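Local coordinates for toluene, o-xylene monooxygenase oxygenase subunit (Pseudomonas stutzeri, PDB 2INC), which probably serves as a helical, ferritin-like subunit of the oxygenase component that hydroxylates toluene and o-xylene, at residues Ser58-Asp63 / Glu272-Val277; Asp70-Val75 / Ala254-Arg259; Tyr123-Leu128 / Leu156-His161. One frame throughout, in Å; residues are numbered along the deposited sequence.

Contact 1 of 3, residues Ser58-Asp63 / Glu272-Val277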
loop_
_atom_site.group_PDB
_atom_site.type_symbol
_atom_site.label_atom_id
_atom_site.label_comp_id
_atom_site.label_asym_id
_atom_site.label_seq_id
_atom_site.Cartn_x
_atom_site.Cartn_y
_atom_site.Cartn_z
ATOM N N SER B 58 -18.215 -14.671 37.798
ATOM C CA SER B 58 -18.740 -13.323 37.954
ATOM C C SER B 58 -20.262 -13.426 38.034
ATOM O O SER B 58 -20.860 -14.202 37.287
ATOM C CB SER B 58 -18.356 -12.436 36.776
ATOM O OG SER B 58 -18.886 -11.134 36.941
ATOM N N PRO B 59 -20.885 -12.655 38.951
ATOM C CA PRO B 59 -22.363 -12.584 38.964
ATOM C C PRO B 59 -22.994 -11.949 37.737
ATOM O O PRO B 59 -24.213 -12.083 37.537
ATOM C CB PRO B 59 -22.672 -11.731 40.205
ATOM C CG PRO B 59 -21.396 -11.018 40.522
ATOM C CD PRO B 59 -20.271 -11.881 40.042
ATOM N N LEU B 60 -22.207 -11.216 36.937
ATOM C CA LEU B 60 -22.711 -10.712 35.652
ATOM C C LEU B 60 -22.710 -11.836 34.608
ATOM O O LEU B 60 -21.656 -12.260 34.139
ATOM C CB LEU B 60 -21.849 -9.542 35.172
ATOM C CG LEU B 60 -22.398 -8.756 33.984
ATOM C CD1 LEU B 60 -23.627 -7.934 34.424
ATOM C CD2 LEU B 60 -21.303 -7.794 33.443
ATOM N N LYS B 61 -23.893 -12.292 34.206
ATOM C CA LYS B 61 -23.995 -13.551 33.483
ATOM C C LYS B 61 -24.602 -13.416 32.109
ATOM O O LYS B 61 -25.448 -12.579 31.901
ATOM C CB LYS B 61 -24.775 -14.581 34.309
ATOM C CG LYS B 61 -23.974 -15.141 35.461
ATOM C CD LYS B 61 -24.883 -15.932 36.358
ATOM C CE LYS B 61 -24.327 -15.979 37.753
ATOM N NZ LYS B 61 -25.257 -16.752 38.615
ATOM N N HIS B 62 -24.133 -14.240 31.164
ATOM C CA HIS B 62 -24.759 -14.355 29.846
ATOM C C HIS B 62 -24.393 -15.717 29.276
ATOM O O HIS B 62 -23.321 -16.234 29.579
ATOM C CB HIS B 62 -24.281 -13.247 28.922
ATOM C CG HIS B 62 -25.195 -12.972 27.779
ATOM N ND1 HIS B 62 -25.279 -13.799 26.681
ATOM C CD2 HIS B 62 -26.071 -11.970 27.559
ATOM C CE1 HIS B 62 -26.156 -13.309 25.822
ATOM N NE2 HIS B 62 -26.650 -12.197 26.331
ATOM N N ASP B 63 -25.248 -16.332 28.475
ATOM C CA ASP B 63 -24.872 -17.666 27.970
ATOM C C ASP B 63 -24.025 -17.578 26.725
ATOM O O ASP B 63 -23.498 -18.582 26.294
ATOM C CB ASP B 63 -26.070 -18.553 27.596
ATOM C CG ASP B 63 -27.060 -18.749 28.716
ATOM O OD1 ASP B 63 -28.241 -19.072 28.387
ATOM O OD2 ASP B 63 -26.697 -18.616 29.903
ATOM N N GLU B 272 -32.230 -11.787 32.951
ATOM C CA GLU B 272 -32.830 -11.379 34.229
ATOM C C GLU B 272 -31.761 -11.342 35.283
ATOM O O GLU B 272 -30.875 -12.204 35.281
ATOM C CB GLU B 272 -33.884 -12.395 34.685
ATOM C CG GLU B 272 -35.319 -11.947 34.491
ATOM C CD GLU B 272 -36.292 -13.130 34.439
ATOM O OE1 GLU B 272 -36.081 -14.129 35.179
ATOM O OE2 GLU B 272 -37.258 -13.072 33.642
ATOM N N GLY B 273 -31.821 -10.345 36.165
ATOM C CA GLY B 273 -30.918 -10.293 37.318
ATOM C C GLY B 273 -29.668 -9.448 37.105
ATOM O O GLY B 273 -29.037 -8.993 38.067
ATOM N N ASN B 274 -29.297 -9.247 35.843
ATOM C CA ASN B 274 -28.100 -8.437 35.518
ATOM C C ASN B 274 -28.201 -6.946 35.849
ATOM O O ASN B 274 -27.221 -6.357 36.306
ATOM C CB ASN B 274 -27.639 -8.648 34.067
ATOM C CG ASN B 274 -26.807 -9.941 33.898
ATOM O OD1 ASN B 274 -26.376 -10.542 34.859
ATOM N ND2 ASN B 274 -26.605 -10.344 32.676
ATOM N N ARG B 275 -29.356 -6.330 35.605
ATOM C CA ARG B 275 -29.555 -4.930 35.999
ATOM C C ARG B 275 -29.283 -4.751 37.489
ATOM O O ARG B 275 -28.561 -3.847 37.895
ATOM C CB ARG B 275 -30.956 -4.448 35.623
ATOM C CG ARG B 275 -31.217 -2.961 35.883
ATOM C CD ARG B 275 -32.724 -2.610 35.749
ATOM N NE ARG B 275 -33.286 -3.214 34.533
ATOM C CZ ARG B 275 -33.463 -2.586 33.373
ATOM N NH1 ARG B 275 -33.166 -1.280 33.253
ATOM N NH2 ARG B 275 -33.954 -3.274 32.324
ATOM N N GLU B 276 -29.822 -5.637 38.310
ATOM C CA GLU B 276 -29.645 -5.518 39.747
ATOM C C GLU B 276 -28.170 -5.719 40.111
ATOM O O GLU B 276 -27.652 -5.093 41.039
ATOM C CB GLU B 276 -30.549 -6.511 40.511
ATOM C CG GLU B 276 -32.108 -6.379 40.234
ATOM C CD GLU B 276 -32.567 -6.719 38.776
ATOM O OE1 GLU B 276 -32.187 -7.779 38.199
ATOM O OE2 GLU B 276 -33.341 -5.905 38.202
ATOM N N VAL B 277 -27.489 -6.608 39.379
ATOM C CA VAL B 277 -26.080 -6.887 39.668
ATOM C C VAL B 277 -25.284 -5.590 39.343
ATOM O O VAL B 277 -24.446 -5.160 40.135
ATOM C CB VAL B 277 -25.553 -8.097 38.840
ATOM C CG1 VAL B 277 -24.010 -8.029 38.732
ATOM C CG2 VAL B 277 -25.921 -9.422 39.503
#
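The side-chain nitrogen ND2 of Asn-274 donates twice, to the carbonyl oxygen of Lys-61 across the contact and to that of Ala-268, at the end of the preceding helix 241-268. The bond from Asn-274 ND2 to Lys-61 O is short, 2.6 Å, and the acceptor lies almost in the amide plane. The other half of the same amide faces the peptide N-H: Lys-61 N reaches Asn-274 OD1 at 3.1 Å in a nearly straight bond, 176° at the hydrogen, with the donor tilted from the carbonyl plane. One side chain thus pairs with both backbone groups of Lys-61, which is extended, much as a neighbouring strand would. A chi2 near -13° turns OD1 to the N-H side. Apolar groups flank the pair. The side chain of Leu-60 runs at about a right angle to that of Asn-274 and lays CD1 3.8 Å from Asn-274 CG. One helix turn on, Val-277 brings CG2 to 4.0 Å from Pro-59 CB, while Val-277 CG1 stands 4.1 Å from Leu-60 N; Trp-281 and Trp-208 border the same leucine. Substituting a leucine for Asn-274 would probably leave the N-H and C=O of Lys-61, and the carbonyl of Ala-268, without their mates. Asn-274 opens the first turn of helix 274-299, directly after the N-cap residue Gly-273. The chemistry therefore implies an anchor that relies on the paired donor and acceptor of an amide, joining an irregular loop to a helix start through both at once.

Contact 2 of 3, residues Asp70-Val75 / Ala254-Arg259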
loop_
_atom_site.group_PDB
_atom_site.type_symbol
_atom_site.label_atom_id
_atom_site.label_comp_id
_atom_site.label_asym_id
_atom_site.label_seq_id
_atom_site.Cartn_x
_atom_site.Cartn_y
_atom_site.Cartn_z
ATOM N N ASP B 70 -18.960 -4.646 19.132
ATOM C CA ASP B 70 -18.611 -3.213 19.240
ATOM C C ASP B 70 -19.452 -2.412 18.254
ATOM O O ASP B 70 -19.364 -2.668 17.048
ATOM C CB ASP B 70 -17.138 -3.010 18.854
ATOM C CG ASP B 70 -16.689 -1.546 18.902
ATOM O OD1 ASP B 70 -15.492 -1.261 18.562
ATOM O OD2 ASP B 70 -17.498 -0.681 19.320
ATOM N N PRO B 71 -20.242 -1.424 18.755
ATOM C CA PRO B 71 -21.053 -0.582 17.846
ATOM C C PRO B 71 -20.221 0.251 16.854
ATOM O O PRO B 71 -20.705 0.545 15.749
ATOM C CB PRO B 71 -21.867 0.313 18.822
ATOM C CG PRO B 71 -21.083 0.335 20.076
ATOM C CD PRO B 71 -20.460 -1.055 20.175
ATOM N N ASP B 72 -18.968 0.593 17.207
ATOM C CA ASP B 72 -18.071 1.259 16.271
ATOM C C ASP B 72 -17.332 0.256 15.348
ATOM O O ASP B 72 -16.718 0.655 14.390
ATOM C CB ASP B 72 -17.033 2.124 17.039
ATOM C CG ASP B 72 -17.646 3.394 17.658
ATOM O OD1 ASP B 72 -18.445 3.278 18.626
ATOM O OD2 ASP B 72 -17.327 4.508 17.187
ATOM N N GLN B 73 -17.385 -1.041 15.650
ATOM C CA GLN B 73 -16.788 -2.091 14.803
ATOM C C GLN B 73 -15.297 -1.918 14.575
ATOM O O GLN B 73 -14.776 -2.244 13.524
ATOM C CB GLN B 73 -17.518 -2.207 13.454
ATOM C CG GLN B 73 -18.974 -2.591 13.671
ATOM C CD GLN B 73 -19.755 -2.914 12.415
ATOM O OE1 GLN B 73 -20.958 -2.623 12.352
ATOM N NE2 GLN B 73 -19.106 -3.504 11.411
ATOM N N LEU B 74 -14.587 -1.432 15.578
ATOM C CA LEU B 74 -13.189 -1.113 15.373
ATOM C C LEU B 74 -12.404 -2.390 15.203
ATOM O O LEU B 74 -12.649 -3.387 15.893
ATOM C CB LEU B 74 -12.618 -0.399 16.605
ATOM C CG LEU B 74 -12.890 1.078 16.725
ATOM C CD1 LEU B 74 -12.198 1.524 18.079
ATOM C CD2 LEU B 74 -12.237 1.760 15.540
ATOM N N VAL B 75 -11.449 -2.332 14.294
ATOM C CA VAL B 75 -10.422 -3.333 14.198
ATOM C C VAL B 75 -9.135 -2.551 14.197
ATOM O O VAL B 75 -9.146 -1.338 14.067
ATOM C CB VAL B 75 -10.505 -4.225 12.933
ATOM C CG1 VAL B 75 -11.867 -4.992 12.912
ATOM C CG2 VAL B 75 -10.287 -3.429 11.627
ATOM N N ALA B 254 -13.404 9.386 24.650
ATOM C CA ALA B 254 -14.249 9.032 25.792
ATOM C C ALA B 254 -15.676 8.686 25.334
ATOM O O ALA B 254 -16.283 7.760 25.851
ATOM C CB ALA B 254 -14.273 10.171 26.795
ATOM N N GLU B 255 -16.205 9.461 24.395
ATOM C CA GLU B 255 -17.533 9.161 23.841
ATOM C C GLU B 255 -17.574 7.775 23.197
ATOM O O GLU B 255 -18.541 7.071 23.366
ATOM C CB GLU B 255 -17.936 10.240 22.840
ATOM C CG GLU B 255 -18.369 11.566 23.501
ATOM C CD GLU B 255 -18.070 12.812 22.578
ATOM O OE1 GLU B 255 -18.017 12.684 21.314
ATOM O OE2 GLU B 255 -17.891 13.927 23.121
ATOM N N ARG B 256 -16.517 7.393 22.488
ATOM C CA ARG B 256 -16.398 6.027 21.946
ATOM C C ARG B 256 -16.442 4.916 23.018
ATOM O O ARG B 256 -17.149 3.912 22.875
ATOM C CB ARG B 256 -15.127 5.889 21.107
ATOM C CG ARG B 256 -15.073 4.587 20.337
ATOM C CD ARG B 256 -14.020 4.596 19.236
ATOM N NE ARG B 256 -12.675 4.963 19.740
ATOM C CZ ARG B 256 -12.142 6.151 19.515
ATOM N NH1 ARG B 256 -10.938 6.489 19.970
ATOM N NH2 ARG B 256 -12.837 7.031 18.832
ATOM N N HIS B 257 -15.654 5.086 24.088
ATOM C CA HIS B 257 -15.678 4.152 25.182
ATOM C C HIS B 257 -17.084 4.029 25.778
ATOM O O HIS B 257 -17.508 2.934 26.120
ATOM C CB HIS B 257 -14.702 4.578 26.271
ATOM C CG HIS B 257 -13.318 4.849 25.752
ATOM N ND1 HIS B 257 -12.417 5.660 26.419
ATOM C CD2 HIS B 257 -12.708 4.478 24.596
ATOM C CE1 HIS B 257 -11.288 5.726 25.724
ATOM N NE2 HIS B 257 -11.441 5.030 24.606
ATOM N N ARG B 258 -17.786 5.152 25.912
ATOM C CA ARG B 258 -19.152 5.091 26.457
ATOM C C ARG B 258 -20.080 4.338 25.499
ATOM O O ARG B 258 -21.004 3.647 25.935
ATOM C CB ARG B 258 -19.693 6.502 26.745
ATOM C CG ARG B 258 -19.143 7.157 28.003
ATOM C CD ARG B 258 -19.499 8.641 28.020
ATOM N NE ARG B 258 -18.588 9.377 28.906
ATOM C CZ ARG B 258 -18.760 10.650 29.213
ATOM N NH1 ARG B 258 -19.804 11.296 28.706
ATOM N NH2 ARG B 258 -17.885 11.275 30.007
ATOM N N ARG B 259 -19.865 4.498 24.207
ATOM C CA ARG B 259 -20.696 3.783 23.222
ATOM C C ARG B 259 -20.607 2.253 23.349
ATOM O O ARG B 259 -21.625 1.565 23.343
ATOM C CB ARG B 259 -20.360 4.204 21.806
ATOM C CG ARG B 259 -20.893 5.621 21.435
ATOM C CD ARG B 259 -20.929 5.807 19.934
ATOM N NE ARG B 259 -19.598 5.803 19.316
ATOM C CZ ARG B 259 -18.809 6.872 19.222
ATOM N NH1 ARG B 259 -19.178 8.017 19.762
ATOM N NH2 ARG B 259 -17.628 6.796 18.619
#
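Asp-72 and Arg-259 meet with their side chains at about a right angle, yet the carboxylate and guanidinium planes lie only 29° apart. This near coplanarity allows a side-on, two-nitrogen salt bridge: Arg-259 NE donates to Asp-72 OD1 at 2.9 Å, and Arg-259 NH2 to Asp-72 OD2 at 2.7 Å. Both oxygens are met on their syn side. The bend at chi3 of Arg-259 (-66°) sets NE on the Asp-72 side, and CA of Arg-256 lies over one guanidinium face toward its rim. A second right-angle crossing joins Leu-74 to Arg-256, whose CD is 3.8 Å from Leu-74 CD1; the charged end of this arginine goes elsewhere, with NH1 bridging to Asp-253 and Asp-154. Pro-71 adds its ring, CG resting 3.5 Å from Arg-259 O. What presents these groups is a type I turn from Asp-70 to Gln-73. Asp-70 OD2 accepts from Asp-72 N at 2.9 Å in an Asx turn, and its OD1 accepts from Leu-74 N at 3.1 Å, both donors coming from above the carboxylate plane. The turn lies against the middle of helix 241-268, where Pro-71 also touches Trp-260 and Ala-263. Leu-74 continues onto Tyr-150 of helix 142-172 and Tyr-79 of helix 76-99, so that the loop leading into helix 76-99 is packed among three long helices, with helix 20-25 at Val-75.

Contact 3 of 3, residues Tyr123-Leu128 / Leu156-His161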
loop_
_atom_site.group_PDB
_atom_site.type_symbol
_atom_site.label_atom_id
_atom_site.label_comp_id
_atom_site.label_asym_id
_atom_site.label_seq_id
_atom_site.Cartn_x
_atom_site.Cartn_y
_atom_site.Cartn_z
ATOM N N TYR B 123 -0.742 10.797 35.968
ATOM C CA TYR B 123 -0.966 9.649 36.871
ATOM C C TYR B 123 -2.376 9.094 36.670
ATOM O O TYR B 123 -2.594 7.885 36.502
ATOM C CB TYR B 123 -0.650 10.031 38.347
ATOM C CG TYR B 123 0.832 10.321 38.478
ATOM C CD1 TYR B 123 1.732 9.276 38.619
ATOM C CD2 TYR B 123 1.339 11.622 38.406
ATOM C CE1 TYR B 123 3.086 9.498 38.684
ATOM C CE2 TYR B 123 2.765 11.839 38.452
ATOM C CZ TYR B 123 3.589 10.780 38.598
ATOM O OH TYR B 123 4.989 10.908 38.632
ATOM N N LEU B 124 -3.353 9.948 36.669
ATOM C CA LEU B 124 -4.695 9.450 36.591
ATOM C C LEU B 124 -4.928 8.733 35.231
ATOM O O LEU B 124 -5.528 7.677 35.206
ATOM C CB LEU B 124 -5.675 10.594 36.782
ATOM C CG LEU B 124 -7.140 10.176 36.687
ATOM C CD1 LEU B 124 -7.495 8.908 37.554
ATOM C CD2 LEU B 124 -7.973 11.358 37.215
ATOM N N PHE B 125 -4.427 9.283 34.132
ATOM C CA PHE B 125 -4.654 8.670 32.809
ATOM C C PHE B 125 -3.901 7.361 32.697
ATOM O O PHE B 125 -4.428 6.413 32.103
ATOM C CB PHE B 125 -4.247 9.621 31.633
ATOM C CG PHE B 125 -5.098 10.869 31.517
ATOM C CD1 PHE B 125 -4.578 12.014 30.870
ATOM C CD2 PHE B 125 -6.388 10.924 32.007
ATOM C CE1 PHE B 125 -5.311 13.181 30.727
ATOM C CE2 PHE B 125 -7.151 12.098 31.890
ATOM C CZ PHE B 125 -6.618 13.232 31.240
ATOM N N HIS B 126 -2.689 7.281 33.279
ATOM C CA HIS B 126 -1.999 6.002 33.295
ATOM C C HIS B 126 -2.733 4.965 34.167
ATOM O O HIS B 126 -2.836 3.818 33.772
ATOM C CB HIS B 126 -0.548 6.122 33.757
ATOM C CG HIS B 126 0.209 4.832 33.610
ATOM N ND1 HIS B 126 0.490 4.273 32.383
ATOM C CD2 HIS B 126 0.649 3.950 34.534
ATOM C CE1 HIS B 126 1.115 3.119 32.556
ATOM N NE2 HIS B 126 1.242 2.909 33.857
ATOM N N ALA B 127 -3.326 5.389 35.280
ATOM C CA ALA B 127 -4.133 4.485 36.115
ATOM C C ALA B 127 -5.348 3.992 35.320
ATOM O O ALA B 127 -5.718 2.840 35.437
ATOM C CB ALA B 127 -4.593 5.207 37.393
ATOM N N LEU B 128 -5.907 4.825 34.453
ATOM C CA LEU B 128 -7.002 4.354 33.598
ATOM C C LEU B 128 -6.510 3.349 32.559
ATOM O O LEU B 128 -7.244 2.386 32.202
ATOM C CB LEU B 128 -7.684 5.535 32.899
ATOM C CG LEU B 128 -8.488 6.512 33.760
ATOM C CD1 LEU B 128 -9.029 7.604 32.821
ATOM C CD2 LEU B 128 -9.607 5.785 34.469
ATOM N N LEU B 156 -3.516 5.588 26.814
ATOM C CA LEU B 156 -2.059 5.853 26.613
ATOM C C LEU B 156 -1.836 7.129 25.769
ATOM O O LEU B 156 -0.935 7.932 26.021
ATOM C CB LEU B 156 -1.407 4.662 25.914
ATOM C CG LEU B 156 0.102 4.808 25.507
ATOM C CD1 LEU B 156 0.921 5.338 26.699
ATOM C CD2 LEU B 156 0.744 3.546 24.920
ATOM N N ARG B 157 -2.716 7.318 24.801
ATOM C CA ARG B 157 -2.690 8.516 23.969
ATOM C C ARG B 157 -2.887 9.739 24.871
ATOM O O ARG B 157 -2.164 10.732 24.732
ATOM C CB ARG B 157 -3.854 8.416 22.990
ATOM C CG ARG B 157 -3.890 9.574 21.995
ATOM C CD ARG B 157 -5.210 9.625 21.338
ATOM N NE ARG B 157 -5.248 10.755 20.375
ATOM C CZ ARG B 157 -6.339 11.455 20.040
ATOM N NH1 ARG B 157 -6.225 12.473 19.174
ATOM N NH2 ARG B 157 -7.533 11.176 20.536
ATOM N N TRP B 158 -3.832 9.682 25.822
ATOM C CA TRP B 158 -4.066 10.871 26.659
ATOM C C TRP B 158 -2.864 11.141 27.562
ATOM O O TRP B 158 -2.408 12.297 27.727
ATOM C CB TRP B 158 -5.315 10.720 27.530
ATOM C CG TRP B 158 -6.557 10.447 26.874
ATOM C CD1 TRP B 158 -6.824 10.479 25.531
ATOM C CD2 TRP B 158 -7.792 10.130 27.525
ATOM N NE1 TRP B 158 -8.164 10.177 25.314
ATOM C CE2 TRP B 158 -8.756 9.924 26.523
ATOM C CE3 TRP B 158 -8.169 9.921 28.879
ATOM C CZ2 TRP B 158 -10.067 9.586 26.810
ATOM C CZ3 TRP B 158 -9.484 9.565 29.162
ATOM C CH2 TRP B 158 -10.423 9.402 28.125
ATOM N N LEU B 159 -2.329 10.083 28.170
ATOM C CA LEU B 159 -1.099 10.213 28.942
ATOM C C LEU B 159 -0.012 10.874 28.082
ATOM O O LEU B 159 0.694 11.769 28.564
ATOM C CB LEU B 159 -0.608 8.850 29.463
ATOM C CG LEU B 159 0.845 8.601 29.900
ATOM C CD1 LEU B 159 1.148 9.407 31.139
ATOM C CD2 LEU B 159 0.996 7.132 30.206
ATOM N N THR B 160 0.104 10.451 26.818
ATOM C CA THR B 160 1.193 10.923 25.962
ATOM C C THR B 160 1.039 12.434 25.652
ATOM O O THR B 160 2.028 13.195 25.722
ATOM C CB THR B 160 1.288 10.024 24.723
ATOM O OG1 THR B 160 1.534 8.658 25.151
ATOM C CG2 THR B 160 2.366 10.483 23.761
ATOM N N HIS B 161 -0.177 12.877 25.348
ATOM C CA HIS B 161 -0.451 14.314 25.142
ATOM C C HIS B 161 -0.029 15.072 26.387
ATOM O O HIS B 161 0.582 16.157 26.313
ATOM C CB HIS B 161 -1.963 14.631 25.008
ATOM C CG HIS B 161 -2.669 14.015 23.837
ATOM N ND1 HIS B 161 -2.068 13.787 22.609
ATOM C CD2 HIS B 161 -3.983 13.689 23.681
ATOM C CE1 HIS B 161 -2.977 13.332 21.757
ATOM N NE2 HIS B 161 -4.142 13.261 22.383
#
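Phe-125 and Trp-158 form a T-shaped pair, the edge of the indole directed at the phenyl face. The phenyl and six-membered indole centroids are 5.3 Å apart and the planes stand at 73°; the closest ring atoms are Phe-125 CD2 and Trp-158 CE3, at 3.7 Å. Trp-158 CB also sits over the phenyl face as a CH-pi contact, 4.1 Å from the ring centroid. Leu-128 brings CD1 to the far part of the indole, 4.2 Å from Trp-158 CZ3. On the other flank, with its CG anti to the backbone N (chi1 160°), Leu-159 runs alongside His-126 and points the same way, its CD2 3.6 Å from His-126 ND1. The backbones come nearest at Phe-125 CA and Leu-159 CA, 5.5 Å apart. Further out, polar bonds fix the rings. Trp-158 NE1 donates to Asp-253 of helix 241-268, and His-126 NE2 is hydrogen-bonded to a basic side chain on the chain of another protein in the assembly. Leu-227 of helix 208-237 packs on Phe-125. The axes of the two short helical segments pass 8.4 Å apart at 163°, nearly antiparallel. Helices 121-138 and 142-172 follow one another in the chain, and the arrangement is that of a buried helical hairpin, consistent with the ferritin-like bundle of this hydroxylase family.

How the contacts relate
From the N terminus, the loop between helices 46-56 and 76-99 supplies the first half of contact 1 and then that of contact 2. Contact 3 is opened next, by helix 121-138, and closes first, when helix 142-172 returns. Contact 2 closes on helix 241-268, and contact 1 closes last, at the start of helix 274-299, so the three loops nest without crossing. Contacts 2 and 3 touch, Trp-158 CZ2 lying 4.0 Å from Ala-254 N, whereas contact 1 stands apart, its nearest atoms about 13 Å from those of contact 2. Together they tie one long loop to two consecutive helices and pair the two arms of a hairpin, which meets helix 241-268 through Trp-158.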